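Local coordinates for exocyst complex component EXO70 (Saccharomyces cerevisiae, PDB 2PFV), which acts in the secretory pathway as a subunit of the exocyst, the complex that tethers secretory vesicles to sites of exocytosis, and contributes to exocyst assembly, at residues A[294-299]-A[380-385]. Residues are numbered along the deposited sequence; the frame is centred on the assembly and turned at random.
Sequences KKANSI and VNLERK
Lys385 reaches from helix 363-390 to the C-terminal end of helix 267-296, where Asn297 is the first residue past the helix, and joins two backbone carbonyls there. Its CG stands anti to the backbone N (chi1 -178°), which sends the chain across to the other segment; bends at the three following torsions then fold it over the carbonyl oxygens. Lys385 NZ donates a hydrogen bond to Ile299 O (3.1 Å), in the carbonyl plane, and a weak one to Ala296 O (3.4 Å). Its positive charge would suit the negative end of the helix dipole. With an alanine here the amine is gone, and the turn from Ala296 to Ile299 is likely to lose the tie that holds it to helix 363-390. The tight part lies beside it: Ala296 CB sits 3.7 Å from Asn381 CB and 3.8 Å from Leu382 CD1, small enough to let the backbones approach closely. Packing is looser where the side chains of Asn297 and Asn381 cross at about a right angle, and at exposed Ile299, whose side chain leads off while its carbonyl does the binding. Within the elongated helical rod of Exo70, the end of helix 267-296 thus packs against the interior of helix 363-390, with Leu382 also touching helices 310-322 and 409-428.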
# COMPACT_ATOMS: atom_id res chain seq x y z
N LYS A 294 -22.28 1.63 -4.75
CA LYS A 294 -23.01 2.90 -4.64
C LYS A 294 -23.08 3.64 -5.98
O LYS A 294 -24.10 4.24 -6.31
CB LYS A 294 -22.35 3.80 -3.59
N LYS A 295 -21.99 3.59 -6.74
CA LYS A 295 -21.93 4.25 -8.05
C LYS A 295 -22.86 3.61 -9.09
O LYS A 295 -23.52 4.31 -9.86
CB LYS A 295 -20.49 4.23 -8.57
CG LYS A 295 -19.57 5.27 -7.96
CD LYS A 295 -19.85 6.65 -8.55
CE LYS A 295 -18.91 7.71 -7.98
NZ LYS A 295 -19.13 9.02 -8.65
N ALA A 296 -22.90 2.29 -9.12
CA ALA A 296 -23.73 1.57 -10.07
C ALA A 296 -25.22 1.80 -9.84
O ALA A 296 -26.01 1.79 -10.78
CB ALA A 296 -23.42 0.08 -10.02
N ASN A 297 -25.59 1.99 -8.58
CA ASN A 297 -26.99 2.19 -8.23
C ASN A 297 -27.33 3.67 -8.00
O ASN A 297 -28.44 4.00 -7.58
CB ASN A 297 -27.34 1.37 -6.99
CG ASN A 297 -27.01 -0.12 -7.16
OD1 ASN A 297 -27.60 -0.80 -8.01
ND2 ASN A 297 -26.07 -0.61 -6.37
N SER A 298 -26.37 4.54 -8.28
CA SER A 298 -26.57 5.98 -8.11
C SER A 298 -27.55 6.52 -9.15
O SER A 298 -28.41 7.35 -8.85
CB SER A 298 -25.24 6.73 -8.24
OG SER A 298 -24.80 6.76 -9.59
N ILE A 299 -27.40 6.05 -10.38
CA ILE A 299 -28.26 6.47 -11.48
C ILE A 299 -29.30 5.38 -11.73
O ILE A 299 -28.96 4.28 -12.15
CB ILE A 299 -27.45 6.71 -12.76
CG1 ILE A 299 -26.31 7.70 -12.47
CG2 ILE A 299 -28.35 7.24 -13.87
CD1 ILE A 299 -26.76 8.96 -11.75
N VAL A 380 -22.38 -7.13 -12.14
CA VAL A 380 -23.59 -7.58 -11.48
C VAL A 380 -24.45 -6.45 -10.92
O VAL A 380 -25.67 -6.52 -10.97
CB VAL A 380 -23.26 -8.59 -10.38
CG1 VAL A 380 -24.54 -9.11 -9.74
CG2 VAL A 380 -22.47 -9.75 -10.97
N ASN A 381 -23.82 -5.40 -10.40
CA ASN A 381 -24.59 -4.29 -9.85
C ASN A 381 -25.20 -3.42 -10.93
O ASN A 381 -26.27 -2.84 -10.73
CB ASN A 381 -23.73 -3.44 -8.91
CG ASN A 381 -23.64 -4.05 -7.52
OD1 ASN A 381 -22.73 -4.84 -7.23
ND2 ASN A 381 -24.59 -3.71 -6.66
N LEU A 382 -24.52 -3.33 -12.06
CA LEU A 382 -25.02 -2.56 -13.19
C LEU A 382 -26.22 -3.36 -13.72
O LEU A 382 -27.24 -2.80 -14.10
CB LEU A 382 -23.92 -2.44 -14.25
CG LEU A 382 -23.55 -1.09 -14.86
CD1 LEU A 382 -23.56 0.04 -13.83
CD2 LEU A 382 -22.17 -1.23 -15.49
N GLU A 383 -26.09 -4.68 -13.72
CA GLU A 383 -27.17 -5.56 -14.19
C GLU A 383 -28.40 -5.44 -13.26
O GLU A 383 -29.55 -5.35 -13.72
CB GLU A 383 -26.71 -7.02 -14.20
CG GLU A 383 -27.66 -7.94 -14.97
CD GLU A 383 -27.57 -9.40 -14.56
OE1 GLU A 383 -26.45 -9.89 -14.28
OE2 GLU A 383 -28.63 -10.06 -14.53
N ARG A 384 -28.15 -5.44 -11.95
CA ARG A 384 -29.23 -5.31 -10.97
C ARG A 384 -29.98 -4.00 -11.20
O ARG A 384 -31.21 -3.98 -11.21
CB ARG A 384 -28.65 -5.32 -9.56
CG ARG A 384 -29.66 -5.02 -8.46
CD ARG A 384 -28.98 -5.09 -7.10
NE ARG A 384 -28.43 -6.42 -6.85
CZ ARG A 384 -29.17 -7.50 -6.58
NH1 ARG A 384 -30.50 -7.39 -6.53
NH2 ARG A 384 -28.59 -8.67 -6.36
N LYS A 385 -29.23 -2.93 -11.39
CA LYS A 385 -29.81 -1.62 -11.64
C LYS A 385 -30.61 -1.64 -12.95
O LYS A 385 -31.69 -1.05 -13.05
CB LYS A 385 -28.69 -0.57 -11.68
CG LYS A 385 -29.14 0.88 -11.88
CD LYS A 385 -29.42 1.19 -13.34
CE LYS A 385 -28.14 1.17 -14.18
NZ LYS A 385 -27.23 2.31 -13.87